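Local coordinates for protein gluconate kinase (Lactobacillus acidophilus, PDB 3LL3) that binds ATP and D-xylulose and probably transfers phosphate from ATP to a sugar or sugar acid such as gluconate, at residues Pro420-Lys425 with Ala455-Val460; Ser243-Asn248 with Ser449-Phe454; Lys17-Asp22 with Ser429-Ala434; Gly375-Leu380 with Gln411-Ile416; Glu343-Trp348 with Tyr381-Asn386. All blocks are in the same frame, centred on the assembly; numbering follows the deposited sequence.

Contact 1: Pro420-Lys425 with Ala455-Val460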
# COMPACT_ATOMS: atom_id res chain seq x y z
N PRO A 420 -25.94 -15.53 -4.28
CA PRO A 420 -26.89 -14.42 -4.24
C PRO A 420 -26.87 -13.70 -2.88
O PRO A 420 -26.72 -14.34 -1.83
CB PRO A 420 -28.24 -15.10 -4.47
CG PRO A 420 -27.90 -16.40 -5.14
CD PRO A 420 -26.61 -16.82 -4.54
N ILE A 421 -27.02 -12.38 -2.93
CA ILE A 421 -27.10 -11.56 -1.73
C ILE A 421 -28.58 -11.20 -1.50
O ILE A 421 -29.24 -10.66 -2.40
CB ILE A 421 -26.26 -10.27 -1.89
CG1 ILE A 421 -24.77 -10.60 -2.07
CG2 ILE A 421 -26.55 -9.28 -0.76
CD1 ILE A 421 -24.09 -11.04 -0.81
N VAL A 422 -29.09 -11.55 -0.33
CA VAL A 422 -30.47 -11.24 0.04
C VAL A 422 -30.52 -10.17 1.12
O VAL A 422 -30.04 -10.39 2.23
CB VAL A 422 -31.21 -12.48 0.56
CG1 VAL A 422 -32.65 -12.14 0.88
CG2 VAL A 422 -31.11 -13.61 -0.45
N THR A 423 -31.10 -9.03 0.81
CA THR A 423 -31.23 -7.96 1.79
C THR A 423 -32.54 -8.15 2.52
O THR A 423 -33.45 -8.80 2.02
CB THR A 423 -31.15 -6.57 1.14
OG1 THR A 423 -32.05 -6.50 0.03
CG2 THR A 423 -29.75 -6.30 0.65
N MSE A 424 -32.63 -7.59 3.72
CA MSE A 424 -33.76 -7.88 4.61
C MSE A 424 -34.58 -6.63 4.85
O MSE A 424 -34.05 -5.51 4.83
CB MSE A 424 -33.26 -8.42 5.96
CG MSE A 424 -32.19 -9.49 5.83
SE MSE A 424 -32.84 -11.09 4.89
CE MSE A 424 -34.34 -11.51 6.12
N LYS A 425 -35.87 -6.82 5.07
CA LYS A 425 -36.74 -5.69 5.38
C LYS A 425 -36.37 -5.07 6.72
O LYS A 425 -36.43 -3.85 6.88
CB LYS A 425 -38.22 -6.10 5.33
CG LYS A 425 -38.68 -6.46 3.92
CD LYS A 425 -40.17 -6.80 3.84
CE LYS A 425 -40.54 -7.22 2.41
NZ LYS A 425 -41.87 -7.91 2.32
N ALA A 455 -38.87 -12.24 9.83
CA ALA A 455 -37.61 -11.82 9.25
C ALA A 455 -37.73 -12.00 7.76
O ALA A 455 -37.31 -13.02 7.22
CB ALA A 455 -36.46 -12.68 9.80
N GLN A 456 -38.34 -11.03 7.09
CA GLN A 456 -38.61 -11.18 5.67
C GLN A 456 -37.55 -10.54 4.76
O GLN A 456 -36.95 -9.52 5.09
CB GLN A 456 -40.01 -10.65 5.34
CG GLN A 456 -41.10 -11.48 5.97
CD GLN A 456 -42.43 -11.30 5.29
OE1 GLN A 456 -42.52 -11.32 4.05
NE2 GLN A 456 -43.49 -11.12 6.09
N ALA A 457 -37.35 -11.18 3.62
CA ALA A 457 -36.39 -10.76 2.61
C ALA A 457 -36.94 -9.59 1.79
O ALA A 457 -38.13 -9.51 1.52
CB ALA A 457 -36.08 -11.92 1.71
N ASP A 458 -36.05 -8.69 1.37
CA ASP A 458 -36.46 -7.50 0.64
C ASP A 458 -36.07 -7.60 -0.83
O ASP A 458 -36.93 -7.74 -1.69
CB ASP A 458 -35.85 -6.24 1.23
CG ASP A 458 -36.41 -4.98 0.60
OD1 ASP A 458 -37.57 -5.03 0.15
OD2 ASP A 458 -35.71 -3.95 0.53
N LYS A 459 -34.77 -7.51 -1.10
CA LYS A 459 -34.24 -7.58 -2.48
C LYS A 459 -33.18 -8.68 -2.61
O LYS A 459 -32.49 -8.99 -1.64
CB LYS A 459 -33.62 -6.24 -2.88
CG LYS A 459 -34.57 -5.33 -3.65
CD LYS A 459 -35.10 -4.20 -2.80
CE LYS A 459 -34.19 -2.99 -2.88
NZ LYS A 459 -34.63 -2.08 -3.97
N VAL A 460 -33.08 -9.28 -3.80
CA VAL A 460 -32.04 -10.27 -4.06
C VAL A 460 -31.09 -9.76 -5.16
O VAL A 460 -31.54 -9.15 -6.15
CB VAL A 460 -32.61 -11.62 -4.51
CG1 VAL A 460 -31.50 -12.65 -4.60
CG2 VAL A 460 -33.71 -12.08 -3.57
O HOH W 1 -33.28 -4.00 0.78
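Val422 and Ala457 make the closest apolar touch, with Val422 CG1 coming 3.5 Å from Ala457 CB. CG1 lies anti to the backbone N (chi1 -178°), on the side where Ala457 CB sits; CG2 makes a looser touch with Val460 CG1 on the same face of the sheet. Met424, a selenomethionine, folds back on itself, and its CE lies 3.4 Å from Gln456 O. Outward from here come the backbone bonds that pair strand 421-424 antiparallel with the edge strand 457-461. Thr423 N donates to Lys459 O at 2.8 Å and Asp458 N to Thr423 O at 2.7 Å; just past the strand ends, Lys425 N continues the pairing to Gln456 O at 2.9 Å. The register slips by one residue between Val422 and Met424, making a beta bulge. At the exposed edge the Lys425 chain runs extended past Asp458 CB, but its NZ stays 5.6 Å from Asp458 OD1. The two strands are therefore joined by backbone bonds and small apolar groups, and charge attraction probably adds little at that distance.

Contact 2: Ser243-Asn248 with Ser449-Phe454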
# COMPACT_ATOMS: atom_id res chain seq x y z
N SER A 243 -28.84 -12.05 15.89
CA SER A 243 -28.67 -11.36 14.62
C SER A 243 -28.66 -12.33 13.45
O SER A 243 -29.05 -11.96 12.35
CB SER A 243 -27.36 -10.56 14.61
OG SER A 243 -27.51 -9.41 15.40
N THR A 244 -28.20 -13.56 13.68
CA THR A 244 -28.17 -14.59 12.64
C THR A 244 -29.56 -15.20 12.37
O THR A 244 -30.04 -15.18 11.21
CB THR A 244 -27.17 -15.71 13.00
OG1 THR A 244 -25.90 -15.13 13.30
CG2 THR A 244 -27.01 -16.69 11.83
N ILE A 245 -30.22 -15.72 13.40
CA ILE A 245 -31.57 -16.20 13.19
C ILE A 245 -32.53 -15.04 12.86
O ILE A 245 -33.52 -15.24 12.18
CB ILE A 245 -32.13 -17.05 14.35
CG1 ILE A 245 -32.42 -16.19 15.58
CG2 ILE A 245 -31.18 -18.20 14.69
CD1 ILE A 245 -33.25 -16.93 16.66
N GLY A 246 -32.21 -13.83 13.32
CA GLY A 246 -33.01 -12.64 13.02
C GLY A 246 -33.03 -12.20 11.55
O GLY A 246 -33.83 -11.33 11.16
N VAL A 247 -32.14 -12.78 10.75
CA VAL A 247 -32.13 -12.56 9.30
C VAL A 247 -32.51 -13.85 8.58
O VAL A 247 -32.26 -14.02 7.38
CB VAL A 247 -30.78 -11.99 8.77
CG1 VAL A 247 -30.50 -10.62 9.40
CG2 VAL A 247 -29.61 -12.97 8.99
N ASN A 248 -33.13 -14.75 9.33
CA ASN A 248 -33.62 -16.03 8.81
C ASN A 248 -32.52 -16.95 8.31
O ASN A 248 -32.76 -17.78 7.43
CB ASN A 248 -34.64 -15.81 7.69
CG ASN A 248 -35.57 -16.98 7.53
OD1 ASN A 248 -35.78 -17.74 8.48
ND2 ASN A 248 -36.14 -17.15 6.34
N SER A 449 -37.87 -22.23 12.41
CA SER A 449 -38.08 -21.83 11.02
C SER A 449 -39.22 -20.84 10.88
O SER A 449 -39.32 -20.10 9.90
CB SER A 449 -38.34 -23.05 10.13
OG SER A 449 -39.47 -23.78 10.56
N GLU A 450 -40.09 -20.81 11.88
CA GLU A 450 -41.23 -19.92 11.80
C GLU A 450 -40.82 -18.45 11.88
O GLU A 450 -41.61 -17.57 11.56
CB GLU A 450 -42.29 -20.27 12.87
CG GLU A 450 -42.88 -21.67 12.70
CD GLU A 450 -43.67 -22.13 13.91
OE1 GLU A 450 -44.15 -21.27 14.67
OE2 GLU A 450 -43.81 -23.36 14.11
N ILE A 451 -39.59 -18.18 12.30
CA ILE A 451 -39.09 -16.80 12.38
C ILE A 451 -39.11 -16.14 11.00
O ILE A 451 -39.14 -14.92 10.88
CB ILE A 451 -37.67 -16.72 12.98
CG1 ILE A 451 -37.40 -15.31 13.49
CG2 ILE A 451 -36.62 -17.16 11.94
CD1 ILE A 451 -36.16 -15.22 14.36
N GLY A 452 -39.09 -16.97 9.96
CA GLY A 452 -39.18 -16.48 8.59
C GLY A 452 -40.36 -15.57 8.33
O GLY A 452 -40.31 -14.72 7.44
N GLN A 453 -41.44 -15.72 9.08
CA GLN A 453 -42.58 -14.87 8.80
C GLN A 453 -42.35 -13.46 9.29
O GLN A 453 -43.01 -12.52 8.83
CB GLN A 453 -43.88 -15.45 9.36
CG GLN A 453 -43.92 -15.65 10.83
CD GLN A 453 -45.22 -16.31 11.26
OE1 GLN A 453 -46.30 -15.69 11.22
NE2 GLN A 453 -45.12 -17.58 11.67
N PHE A 454 -41.38 -13.30 10.18
CA PHE A 454 -41.08 -12.00 10.75
C PHE A 454 -39.85 -11.39 10.09
O PHE A 454 -39.81 -10.19 9.84
CB PHE A 454 -40.90 -12.13 12.27
CG PHE A 454 -42.10 -12.72 12.94
CD1 PHE A 454 -43.25 -11.97 13.09
CD2 PHE A 454 -42.10 -14.04 13.34
CE1 PHE A 454 -44.38 -12.51 13.67
CE2 PHE A 454 -43.22 -14.59 13.93
CZ PHE A 454 -44.36 -13.83 14.09
O HOH W 2 -37.07 -19.90 8.27
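Ile451 pushes CD1 against the carbonyl of Ile245, at the Schellman motif that ends helix 239-245. In this motif Asn248, with positive phi, is the C-prime residue: its N bonds back to Ile245 O, and Ala249 N reaches Thr244 O. The tight part of the contact lies here. Ile451 CD1 is 3.4 Å from Ile245 O and 4.1 Å from Ile245 CG1, the two isoleucine side chains lying roughly perpendicular. CG1 of Ile451 stands anti to its backbone N (chi1 -160°), which directs it toward the Ile245 carbonyl. Helix 429-441 closes round the same spot, Ala433 touching Ile245 and Phe436 touching Ile451.

The other side is looser and wetter. Asn248 and Ile451 run alongside each other, pointing opposite ways, with Asn248 OD1 3.6 Å from Ile451 CG2, and no direct hydrogen bond joins the two segments. A water does the bridging instead, donating to Asn248 OD1 and also to Ser449 O, the latter at 2.8 Å. Next to that bridge, Gly452 presents its bare backbone to the asparagine amide, with Gly452 CA 3.6 Å from Asn248 OD1.

Contact 3: Lys17-Asp22 with Ser429-Ala434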
# COMPACT_ATOMS: atom_id res chain seq x y z
N LYS A 17 -31.07 -0.55 22.91
CA LYS A 17 -32.27 -0.19 22.16
C LYS A 17 -33.40 -1.11 22.56
O LYS A 17 -33.22 -2.31 22.68
CB LYS A 17 -32.04 -0.34 20.66
CG LYS A 17 -30.66 0.00 20.18
CD LYS A 17 -30.44 -0.57 18.78
CE LYS A 17 -30.93 -2.02 18.68
NZ LYS A 17 -30.13 -2.85 17.74
N GLY A 18 -34.59 -0.54 22.74
CA GLY A 18 -35.76 -1.35 22.97
C GLY A 18 -36.75 -1.17 21.83
O GLY A 18 -36.90 -0.06 21.31
N VAL A 19 -37.39 -2.26 21.43
CA VAL A 19 -38.43 -2.19 20.41
C VAL A 19 -39.69 -2.82 20.98
O VAL A 19 -39.66 -3.91 21.56
CB VAL A 19 -38.01 -2.89 19.10
CG1 VAL A 19 -39.13 -2.78 18.06
CG2 VAL A 19 -36.71 -2.29 18.57
N LEU A 20 -40.80 -2.11 20.85
CA LEU A 20 -42.10 -2.60 21.28
C LEU A 20 -42.79 -3.23 20.07
O LEU A 20 -42.92 -2.60 19.03
CB LEU A 20 -42.94 -1.44 21.83
CG LEU A 20 -44.37 -1.71 22.33
CD1 LEU A 20 -44.37 -2.68 23.49
CD2 LEU A 20 -45.06 -0.40 22.71
N TYR A 21 -43.20 -4.49 20.21
CA TYR A 21 -43.86 -5.20 19.12
C TYR A 21 -45.28 -5.54 19.55
O TYR A 21 -45.51 -5.90 20.70
CB TYR A 21 -43.13 -6.51 18.78
CG TYR A 21 -41.70 -6.35 18.30
CD1 TYR A 21 -40.64 -6.42 19.19
CD2 TYR A 21 -41.42 -6.17 16.95
CE1 TYR A 21 -39.34 -6.29 18.77
CE2 TYR A 21 -40.11 -6.03 16.50
CZ TYR A 21 -39.08 -6.10 17.42
OH TYR A 21 -37.77 -5.97 17.00
N ASP A 22 -46.22 -5.45 18.62
CA ASP A 22 -47.58 -5.92 18.88
C ASP A 22 -47.63 -7.44 18.71
O ASP A 22 -46.64 -8.07 18.34
CB ASP A 22 -48.64 -5.19 18.03
CG ASP A 22 -48.57 -5.54 16.55
OD1 ASP A 22 -48.14 -6.67 16.20
OD2 ASP A 22 -48.97 -4.69 15.73
N SER A 429 -32.30 -7.06 13.37
CA SER A 429 -32.50 -8.49 13.46
C SER A 429 -32.45 -9.03 14.89
O SER A 429 -33.13 -9.99 15.21
CB SER A 429 -31.44 -9.20 12.63
OG SER A 429 -30.16 -8.83 13.10
N GLY A 430 -31.65 -8.39 15.74
CA GLY A 430 -31.44 -8.86 17.11
C GLY A 430 -32.66 -8.74 18.03
O GLY A 430 -33.04 -9.71 18.68
N THR A 431 -33.26 -7.55 18.10
CA THR A 431 -34.51 -7.42 18.85
C THR A 431 -35.65 -8.22 18.22
O THR A 431 -36.50 -8.74 18.93
CB THR A 431 -34.94 -5.96 19.06
OG1 THR A 431 -35.02 -5.30 17.81
CG2 THR A 431 -33.96 -5.22 19.95
N LEU A 432 -35.66 -8.32 16.89
CA LEU A 432 -36.66 -9.12 16.20
C LEU A 432 -36.60 -10.57 16.68
O LEU A 432 -37.62 -11.18 17.01
CB LEU A 432 -36.44 -9.07 14.69
CG LEU A 432 -37.42 -9.82 13.79
CD1 LEU A 432 -37.43 -9.24 12.38
CD2 LEU A 432 -37.10 -11.30 13.74
N ALA A 433 -35.40 -11.14 16.69
CA ALA A 433 -35.24 -12.53 17.10
C ALA A 433 -35.45 -12.69 18.61
O ALA A 433 -35.93 -13.73 19.05
CB ALA A 433 -33.89 -13.10 16.65
N ALA A 434 -35.13 -11.66 19.39
CA ALA A 434 -35.45 -11.68 20.81
C ALA A 434 -36.95 -11.74 20.98
O ALA A 434 -37.45 -12.51 21.80
CB ALA A 434 -34.89 -10.46 21.53
O HOH W 3 -31.27 -5.37 17.32
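Tyr21 and Thr431 join through their hydroxyls: Tyr21 OH and Thr431 OG1 are hydrogen-bonded at 2.9 Å, and the geometry leaves the donor open. Tyr21 CG lies anti to its carbonyl carbon (chi1 -62°), and from there the ring reaches across to the first turn of helix 429-441. Val19 CG1 rests 3.4 Å above one face of this ring, offset toward the rim, while its other branch, CG2, meets Thr431 OG1 at 3.5 Å. In Thr431, OG1 sits between the backbone N and the carbonyl carbon (chi1 55°), facing Tyr21 and Val19; it also makes a weak bond to Gln428 O. A water accepts from both Lys17 NZ and Thr431 N. Lys17 NZ also makes a salt bridge to Asp10 and a hydrogen bond to Gln428. Strands 4-11 and 15-22 form an antiparallel hairpin, consistent with the first phosphate-binding hairpin of the actin-like ATPase fold, here packed against a helix of the C-terminal family region.

Contact 4: Gly375-Leu380 with Gln411-Ile416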
# COMPACT_ATOMS: atom_id res chain seq x y z
N GLY A 375 -11.40 -4.24 -1.22
CA GLY A 375 -10.58 -4.83 -0.18
C GLY A 375 -11.40 -5.14 1.06
O GLY A 375 -11.25 -6.21 1.68
N ILE A 376 -12.27 -4.20 1.44
CA ILE A 376 -13.15 -4.40 2.58
C ILE A 376 -13.95 -5.69 2.37
O ILE A 376 -13.99 -6.55 3.24
CB ILE A 376 -14.08 -3.20 2.79
CG1 ILE A 376 -13.31 -2.05 3.46
CG2 ILE A 376 -15.27 -3.58 3.69
CD1 ILE A 376 -14.02 -0.73 3.39
N ILE A 377 -14.51 -5.85 1.18
CA ILE A 377 -15.34 -7.02 0.86
C ILE A 377 -14.51 -8.29 0.71
O ILE A 377 -14.95 -9.37 1.11
CB ILE A 377 -16.13 -6.76 -0.45
CG1 ILE A 377 -17.03 -5.54 -0.28
CG2 ILE A 377 -16.97 -7.99 -0.85
CD1 ILE A 377 -17.86 -5.22 -1.55
N PHE A 378 -13.33 -8.18 0.09
CA PHE A 378 -12.42 -9.32 -0.04
C PHE A 378 -12.08 -9.88 1.36
O PHE A 378 -12.00 -11.09 1.56
CB PHE A 378 -11.12 -8.91 -0.75
CG PHE A 378 -11.16 -9.02 -2.26
CD1 PHE A 378 -11.79 -10.10 -2.88
CD2 PHE A 378 -10.52 -8.08 -3.05
CE1 PHE A 378 -11.80 -10.21 -4.26
CE2 PHE A 378 -10.51 -8.19 -4.43
CZ PHE A 378 -11.15 -9.26 -5.04
N ASN A 379 -11.84 -8.99 2.31
CA ASN A 379 -11.47 -9.40 3.66
C ASN A 379 -12.62 -10.23 4.28
O ASN A 379 -12.39 -11.28 4.86
CB ASN A 379 -11.19 -8.14 4.49
CG ASN A 379 -10.75 -8.45 5.92
OD1 ASN A 379 -11.22 -7.81 6.86
ND2 ASN A 379 -9.84 -9.40 6.08
N LEU A 380 -13.84 -9.74 4.10
CA LEU A 380 -15.04 -10.46 4.54
C LEU A 380 -15.20 -11.79 3.83
O LEU A 380 -15.66 -12.77 4.42
CB LEU A 380 -16.29 -9.59 4.32
CG LEU A 380 -16.46 -8.40 5.27
CD1 LEU A 380 -17.34 -7.31 4.65
CD2 LEU A 380 -16.98 -8.82 6.63
N GLN A 411 -24.21 -5.48 -4.94
CA GLN A 411 -23.88 -6.25 -6.13
C GLN A 411 -22.43 -6.70 -6.12
O GLN A 411 -22.09 -7.81 -6.57
CB GLN A 411 -24.16 -5.42 -7.41
CG GLN A 411 -23.96 -6.22 -8.68
CD GLN A 411 -24.95 -7.38 -8.78
OE1 GLN A 411 -24.58 -8.52 -9.02
NE2 GLN A 411 -26.22 -7.07 -8.57
N LEU A 412 -21.57 -5.82 -5.62
CA LEU A 412 -20.16 -6.16 -5.51
C LEU A 412 -19.97 -7.37 -4.59
O LEU A 412 -19.17 -8.27 -4.87
CB LEU A 412 -19.39 -4.96 -4.96
CG LEU A 412 -18.12 -4.63 -5.71
CD1 LEU A 412 -17.58 -3.28 -5.29
CD2 LEU A 412 -17.13 -5.71 -5.42
N CYS A 413 -20.72 -7.41 -3.49
CA CYS A 413 -20.66 -8.56 -2.58
C CYS A 413 -21.08 -9.82 -3.31
O CYS A 413 -20.44 -10.86 -3.21
CB CYS A 413 -21.57 -8.36 -1.37
SG CYS A 413 -20.93 -7.19 -0.14
N ALA A 414 -22.19 -9.72 -4.03
CA ALA A 414 -22.69 -10.84 -4.83
C ALA A 414 -21.61 -11.33 -5.80
O ALA A 414 -21.39 -12.53 -5.93
CB ALA A 414 -23.93 -10.41 -5.61
N ASN A 415 -20.97 -10.39 -6.49
CA ASN A 415 -19.93 -10.72 -7.46
C ASN A 415 -18.66 -11.35 -6.86
O ASN A 415 -18.06 -12.25 -7.46
CB ASN A 415 -19.58 -9.48 -8.28
CG ASN A 415 -20.74 -9.00 -9.14
OD1 ASN A 415 -21.73 -9.71 -9.29
ND2 ASN A 415 -20.62 -7.80 -9.69
N ILE A 416 -18.25 -10.87 -5.68
CA ILE A 416 -17.08 -11.41 -4.97
C ILE A 416 -17.38 -12.73 -4.28
O ILE A 416 -16.62 -13.69 -4.43
CB ILE A 416 -16.51 -10.38 -3.98
CG1 ILE A 416 -15.80 -9.26 -4.74
CG2 ILE A 416 -15.57 -11.06 -2.98
CD1 ILE A 416 -15.40 -8.09 -3.88
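Ile377 and Ile416 meet at the heart of this helix pair, their side chains crossing at a slant. The Ile416 tip, CD1, presses on Ile377 CG2 at 3.4 Å, closer than carbons usually pack, so this spot is tight. The two branches of Ile377 do different work. CG2, anti to the backbone N, takes the pressure of Ile416. CG1 stands beside the backbone N (chi1 -60°) and the chain then runs extended, sending CD1 toward the preceding turn of the other helix, where it lies 3.7 Å from Leu412 CB and 3.9 Å from Cys413 SG. Ile377 thus packs against Leu412, Cys413 and Ile416 of one helix face.

Phe378 comes in from the next position, its side chain crossing that of Ile416 at close to 90°. Ile416 CD1 lies 4.2 Å above one ring face, offset toward the rim, while Ile416 CG2 approaches Phe378 CD1 at 3.9 Å. Tyr478 and Leu474 of helix 465-485 also touch Phe378, and Tyr471 of that helix touches Leu412 and Ile416, so a third helix adds to this core.

The short helix axes come within 10.1 Å and are inclined at 46°, and no hydrogen bond links the segments. Helix 407-417 is the connection of a beta-alpha-beta crossover between parallel strands 396-400 and 421-424, and this apolar packing against helix 365-388 belongs to the C-terminal half of the actin-like ATPase fold.

Contact 5: Glu343-Trp348 with Tyr381-Asn386. With DXP (1-deoxy-D-xylulose-5-phosphate), chain D; XUL (D-xylulose), chain E.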
# COMPACT_ATOMS: atom_id res chain seq x y z
N GLU A 343 -6.76 -6.66 13.17
CA GLU A 343 -7.90 -7.45 12.69
C GLU A 343 -8.15 -8.71 13.50
O GLU A 343 -7.20 -9.37 13.95
CB GLU A 343 -7.70 -7.81 11.20
CG GLU A 343 -8.91 -8.47 10.54
CD GLU A 343 -10.19 -7.70 10.78
OE1 GLU A 343 -10.76 -7.78 11.91
OE2 GLU A 343 -10.64 -7.02 9.84
N ARG A 344 -9.42 -9.05 13.69
CA ARG A 344 -9.79 -10.34 14.24
C ARG A 344 -9.92 -11.31 13.06
O ARG A 344 -8.93 -11.54 12.37
CB ARG A 344 -11.02 -10.23 15.15
CG ARG A 344 -10.65 -9.60 16.50
CD ARG A 344 -11.84 -9.29 17.41
NE ARG A 344 -12.67 -8.23 16.85
CZ ARG A 344 -13.97 -8.09 17.10
NH1 ARG A 344 -14.58 -8.93 17.92
NH2 ARG A 344 -14.65 -7.10 16.53
N ALA A 345 -11.08 -11.89 12.79
CA ALA A 345 -11.18 -12.74 11.61
C ALA A 345 -10.97 -11.87 10.38
O ALA A 345 -11.41 -10.73 10.38
CB ALA A 345 -12.54 -13.42 11.52
N PRO A 346 -10.29 -12.40 9.34
CA PRO A 346 -9.74 -13.77 9.27
C PRO A 346 -8.28 -13.95 9.73
O PRO A 346 -7.87 -15.09 9.93
CB PRO A 346 -9.85 -14.08 7.78
CG PRO A 346 -9.47 -12.77 7.15
CD PRO A 346 -10.05 -11.68 8.07
N ILE A 347 -7.52 -12.87 9.93
CA ILE A 347 -6.09 -13.03 10.21
C ILE A 347 -5.69 -13.06 11.70
O ILE A 347 -4.60 -13.49 12.03
CB ILE A 347 -5.24 -11.97 9.48
CG1 ILE A 347 -5.64 -10.56 9.92
CG2 ILE A 347 -5.39 -12.09 7.97
CD1 ILE A 347 -4.63 -9.50 9.49
N TRP A 348 -6.57 -12.59 12.58
CA TRP A 348 -6.32 -12.62 14.02
C TRP A 348 -4.92 -12.08 14.35
O TRP A 348 -4.09 -12.77 14.94
CB TRP A 348 -6.55 -14.03 14.60
CG TRP A 348 -8.00 -14.46 14.47
CD1 TRP A 348 -8.54 -15.28 13.51
CD2 TRP A 348 -9.09 -14.07 15.32
NE1 TRP A 348 -9.90 -15.42 13.71
CE2 TRP A 348 -10.26 -14.69 14.81
CE3 TRP A 348 -9.19 -13.26 16.45
CZ2 TRP A 348 -11.51 -14.52 15.40
CZ3 TRP A 348 -10.43 -13.10 17.04
CH2 TRP A 348 -11.58 -13.72 16.51
N TYR A 381 -14.84 -11.83 2.55
CA TYR A 381 -14.96 -13.07 1.79
C TYR A 381 -13.89 -14.05 2.24
O TYR A 381 -14.09 -15.26 2.20
CB TYR A 381 -14.84 -12.80 0.30
CG TYR A 381 -14.88 -14.03 -0.56
CD1 TYR A 381 -16.03 -14.82 -0.63
CD2 TYR A 381 -13.79 -14.40 -1.31
CE1 TYR A 381 -16.07 -15.95 -1.44
CE2 TYR A 381 -13.82 -15.52 -2.12
CZ TYR A 381 -14.96 -16.29 -2.19
OH TYR A 381 -14.97 -17.40 -3.02
N ASP A 382 -12.76 -13.50 2.64
CA ASP A 382 -11.65 -14.27 3.20
C ASP A 382 -12.14 -14.98 4.49
O ASP A 382 -11.93 -16.18 4.68
CB ASP A 382 -10.49 -13.30 3.50
CG ASP A 382 -9.20 -13.99 3.93
OD1 ASP A 382 -9.17 -15.23 4.04
OD2 ASP A 382 -8.19 -13.28 4.15
N ALA A 383 -12.80 -14.22 5.36
CA ALA A 383 -13.34 -14.80 6.60
C ALA A 383 -14.44 -15.81 6.28
O ALA A 383 -14.43 -16.91 6.80
CB ALA A 383 -13.85 -13.71 7.54
N ALA A 384 -15.37 -15.44 5.41
CA ALA A 384 -16.43 -16.36 4.99
C ALA A 384 -15.88 -17.69 4.45
O ALA A 384 -16.39 -18.76 4.75
CB ALA A 384 -17.33 -15.70 3.96
N SER A 385 -14.84 -17.60 3.63
CA SER A 385 -14.23 -18.77 3.01
C SER A 385 -13.60 -19.73 4.02
O SER A 385 -13.54 -20.93 3.78
CB SER A 385 -13.16 -18.34 1.99
OG SER A 385 -13.75 -17.64 0.89
N ASN A 386 -13.13 -19.20 5.15
CA ASN A 386 -12.64 -20.05 6.23
C ASN A 386 -13.76 -20.93 6.79
O ASN A 386 -13.53 -22.09 7.12
CB ASN A 386 -12.03 -19.22 7.36
CG ASN A 386 -10.71 -18.61 6.98
OD1 ASN A 386 -10.05 -19.06 6.05
ND2 ASN A 386 -10.29 -17.58 7.72
C1 DXP D . -3.49 -1.99 19.82
C2 DXP D . -4.52 -1.26 18.90
C3 DXP D . -6.01 -1.64 19.10
C4 DXP D . -6.13 -3.17 18.93
C5 DXP D . -7.45 -3.92 18.63
O2 DXP D . -4.16 -0.76 17.89
O3 DXP D . -6.84 -0.82 18.37
O4 DXP D . -5.07 -3.59 18.13
O5 DXP D . -7.43 -4.89 17.61
P DXP D . -8.10 -6.41 17.64
O2P DXP D . -7.11 -7.41 18.40
O1P DXP D . -9.62 -6.33 18.16
O3P DXP D . -8.08 -6.98 16.35
C1 XUL E . -19.59 -11.86 18.38
C2 XUL E . -18.23 -11.40 18.92
C3 XUL E . -18.01 -9.92 19.33
C4 XUL E . -19.29 -9.07 19.49
C5 XUL E . -20.12 -9.43 20.73
O1 XUL E . -19.47 -12.25 17.03
O2 XUL E . -17.31 -12.19 18.96
O3 XUL E . -17.23 -9.27 18.36
O4 XUL E . -18.89 -7.72 19.59
O5 XUL E . -20.93 -8.36 21.14
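Glu343 OE1 accepts from two backbone N-H groups, Asn297 N and Arg344 N, the latter at 2.6 Å through the anti lone pair in a rather bent bond, in the loop whose Pro346 rests on helix 365-388. This loop of the FGGY C-terminal region turns at a cis peptide bond before Pro346, and the proline ring supplies most of the packing. Pro346 CB lies 3.8 Å from Ala383 CA and 3.5 Å from Asn386 ND2. Pro346 CG meets Asp382 OD2 at 3.3 Å; that carboxylate oxygen has its main partner in Arg482, a salt bridge. Within the loop, Trp348 lays one ring face over the Arg344-Ala345 peptide, with Ala345 N 3.5 Å above the ring centre. On the ligand side, Arg344 passes near the phosphate of 1-deoxy-D-xylulose-5-phosphate. The Arg344 chain bends at chi3 (-67°), and beyond the bend Arg344 NH1 donates to O3 of D-xylulose at 2.7 Å, 158° at the hydrogen.

In the fold
Contacts 1, 2 and 3 form one touching cluster: Ala455 CB lies 3.3 Å from Gly246 O, and Ile245 CG1 lies 3.6 Å from Ala433 CB. Helix 429-441 of contact 3 follows directly on strand 421-424 of contact 1. Contact 4 joins the cluster through Ile421 CD1, 3.7 Å from Cys413 CB, and shares helix 365-388 with contact 5, their centres about 13 Å apart. Bound ATP is about 5 Å from the Lys17 side chain, about 9 Å from that of Ile377 and about 12 Å from that of Thr423. Contact 5 meets both D-xylulose and 1-deoxy-D-xylulose-5-phosphate through Arg344; its centre is about 29 Å from that of contact 3, across the chain's centre.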